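Local atomic coordinates of filamentation induced by cAMP protein Fic (Desulfovibrio alaskensis, PDB entry 4RGL), a protein that belongs to the Fic/DOC family and joins a helical Fic domain to a C-terminal domain of the helix-turn-helix class. Residues F135-Q139 against Y225-A229. Residues are numbered along the deposited sequence; the frame is centred on the assembly and turned at random.
Sequences FRGEQ and YRVLA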
ATOM      1  N   PHE A 135       8.169  16.072  16.184  1.00 81.31           N
ATOM      2  CA  PHE A 135       9.081  14.967  16.472  1.00 82.45           C
ATOM      3  C   PHE A 135       9.730  14.458  15.200  1.00 86.12           C
ATOM      4  O   PHE A 135       9.028  14.162  14.221  1.00 85.75           O
ATOM      5  CB  PHE A 135       8.339  13.817  17.179  1.00 84.80           C
ATOM      6  CG  PHE A 135       8.006  14.084  18.624  1.00 87.73           C
ATOM      7  CD1 PHE A 135       6.832  14.738  18.976  1.00 91.51           C
ATOM      8  CD2 PHE A 135       8.833  13.618  19.643  1.00 90.75           C
ATOM      9  CE1 PHE A 135       6.518  14.970  20.315  1.00 93.29           C
ATOM     10  CE2 PHE A 135       8.502  13.825  20.982  1.00 94.25           C
ATOM     11  CZ  PHE A 135       7.352  14.507  21.310  1.00 92.69           C
ATOM     12  N   ARG A 136      11.069  14.352  15.197  1.00 81.93           N
ATOM     13  CA  ARG A 136      11.796  13.793  14.062  1.00 81.00           C
ATOM     14  C   ARG A 136      12.712  12.659  14.541  1.00 85.84           C
ATOM     15  O   ARG A 136      13.935  12.810  14.580  1.00 85.48           O
ATOM     16  CB  ARG A 136      12.596  14.883  13.308  1.00 78.20           C
ATOM     17  CG  ARG A 136      11.708  15.961  12.695  1.00 80.96           C
ATOM     18  CD  ARG A 136      12.358  16.623  11.503  1.00 89.09           C
ATOM     19  NE  ARG A 136      11.532  17.709  10.975  1.00 92.98           N
ATOM     20  CZ  ARG A 136      11.826  18.998  11.120  1.00104.94           C
ATOM     21  NH1 ARG A 136      12.970  19.366  11.689  1.00 91.98           N
ATOM     22  NH2 ARG A 136      11.015  19.926  10.632  1.00 89.67           N
ATOM     23  N   GLY A 137      12.096  11.551  14.952  1.00 83.20           N
ATOM     24  CA  GLY A 137      12.817  10.398  15.474  1.00 83.98           C
ATOM     25  C   GLY A 137      13.456  10.666  16.821  1.00 88.76           C
ATOM     26  O   GLY A 137      12.803  11.197  17.731  1.00 88.55           O
ATOM     27  N   GLU A 138      14.754  10.328  16.953  1.00 85.28           N
ATOM     28  CA  GLU A 138      15.498  10.518  18.201  1.00 85.76           C
ATOM     29  C   GLU A 138      16.133  11.923  18.246  1.00 88.57           C
ATOM     30  O   GLU A 138      17.045  12.170  19.048  1.00 89.85           O
ATOM     31  CB  GLU A 138      16.576   9.430  18.356  1.00 88.40           C
ATOM     32  N   GLN A 139      15.619  12.846  17.420  1.00 82.36           N
ATOM     33  CA  GLN A 139      16.117  14.219  17.348  1.00 81.61           C
ATOM     34  C   GLN A 139      15.433  15.106  18.420  1.00 82.97           C
ATOM     35  O   GLN A 139      14.356  14.757  18.921  1.00 81.89           O
ATOM     36  CB  GLN A 139      15.881  14.785  15.938  1.00 82.50           C
ATOM     37  CG  GLN A 139      16.496  16.152  15.689  1.00102.23           C
ATOM     38  CD  GLN A 139      16.230  16.616  14.279  1.00126.21           C
ATOM     39  OE1 GLN A 139      16.082  15.808  13.344  1.00118.85           O
ATOM     40  NE2 GLN A 139      16.192  17.930  14.085  1.00122.46           N
ATOM     41  N   TYR A 225      14.303  11.359   8.538  1.00 81.12           N
ATOM     42  CA  TYR A 225      14.209  12.459   9.502  1.00 80.82           C
ATOM     43  C   TYR A 225      15.467  13.363   9.466  1.00 86.73           C
ATOM     44  O   TYR A 225      15.357  14.562   9.719  1.00 86.10           O
ATOM     45  CB  TYR A 225      13.987  11.924  10.929  1.00 80.98           C
ATOM     46  CG  TYR A 225      12.597  11.363  11.162  1.00 80.57           C
ATOM     47  CD1 TYR A 225      11.466  12.165  11.017  1.00 81.75           C
ATOM     48  CD2 TYR A 225      12.419  10.082  11.678  1.00 80.72           C
ATOM     49  CE1 TYR A 225      10.191  11.677  11.291  1.00 81.56           C
ATOM     50  CE2 TYR A 225      11.149   9.592  11.982  1.00 80.65           C
ATOM     51  CZ  TYR A 225      10.035  10.390  11.776  1.00 87.06           C
ATOM     52  OH  TYR A 225       8.777   9.914  12.068  1.00 86.16           O
ATOM     53  N   ARG A 226      16.657  12.786   9.138  1.00 85.41           N
ATOM     54  CA  ARG A 226      17.907  13.568   9.062  1.00 86.92           C
ATOM     55  C   ARG A 226      17.891  14.502   7.836  1.00 91.90           C
ATOM     56  O   ARG A 226      18.258  15.675   7.953  1.00 91.29           O
ATOM     57  CB  ARG A 226      19.135  12.638   9.015  1.00 88.83           C
ATOM     58  CG  ARG A 226      20.468  13.379   9.213  1.00101.75           C
ATOM     59  CD  ARG A 226      21.676  12.439   9.175  1.00114.55           C
ATOM     60  NE  ARG A 226      21.882  11.850   7.846  1.00123.92           N
ATOM     61  CZ  ARG A 226      21.587  10.590   7.537  1.00136.31           C
ATOM     62  NH1 ARG A 226      21.124   9.763   8.469  1.00122.38           N
ATOM     63  NH2 ARG A 226      21.795  10.135   6.310  1.00122.17           N
ATOM     64  N   VAL A 227      17.444  13.982   6.661  1.00 89.87           N
ATOM     65  CA  VAL A 227      17.325  14.784   5.431  1.00 90.68           C
ATOM     66  C   VAL A 227      16.234  15.833   5.608  1.00 94.25           C
ATOM     67  O   VAL A 227      16.409  16.983   5.206  1.00 94.54           O
ATOM     68  CB  VAL A 227      17.048  13.896   4.194  1.00 94.51           C
ATOM     69  N   LEU A 228      15.136  15.450   6.268  1.00 89.67           N
ATOM     70  CA  LEU A 228      14.027  16.347   6.553  1.00 89.34           C
ATOM     71  C   LEU A 228      14.470  17.488   7.499  1.00 94.95           C
ATOM     72  O   LEU A 228      14.043  18.632   7.325  1.00 94.82           O
ATOM     73  CB  LEU A 228      12.870  15.548   7.174  1.00 88.19           C
ATOM     74  CG  LEU A 228      11.584  16.301   7.455  1.00 92.35           C
ATOM     75  CD1 LEU A 228      11.066  17.004   6.197  1.00 93.17           C
ATOM     76  CD2 LEU A 228      10.539  15.372   7.998  1.00 93.73           C
ATOM     77  N   ALA A 229      15.366  17.176   8.474  1.00 92.10           N
ATOM     78  CA  ALA A 229      15.887  18.174   9.417  1.00 92.18           C
ATOM     79  C   ALA A 229      16.923  19.077   8.749  1.00 97.77           C
ATOM     80  O   ALA A 229      16.935  20.284   9.003  1.00 97.80           O
ATOM     81  CB  ALA A 229      16.499  17.485  10.623  1.00 92.75           C
TER
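F135 meets Y225 through its backbone: F135 O lies 4.0 Å from Y225 CE1, while the phenyl ring leads away from the helix. R136 makes the largest share of the contact. Its CA sits over the face of the Y225 ring, 3.9 Å from the centroid and 28° off the normal, a CH-pi contact. CG of R136 stands anti to the carbonyl carbon (chi1 -63°), and the extended chain then runs past the helix. R136 NE passes L228 CG at 3.8 Å, the two side chains crossing at about a right angle. L228 O lies over one face of the guanidinium. Salt bridges to D232 and to E180 of helix 168-182 hold the charged end. The segment 135-139 belongs to the beta-hairpin of strands 133-134 and 142-143 in the Fic fold, which here packs on helix 221-234. A type II' turn runs from R136 to Q139. G137 N lies 3.5 Å above the plane of the Y225 ring, over its centre, and hydrogen-bonds to an unknown ligand. The Y225 hydroxyl makes a weak hydrogen bond to the same molecule. Q139 reaches back toward the helix with an extended chain, bringing OE1 to 3.2 Å from A229 CB.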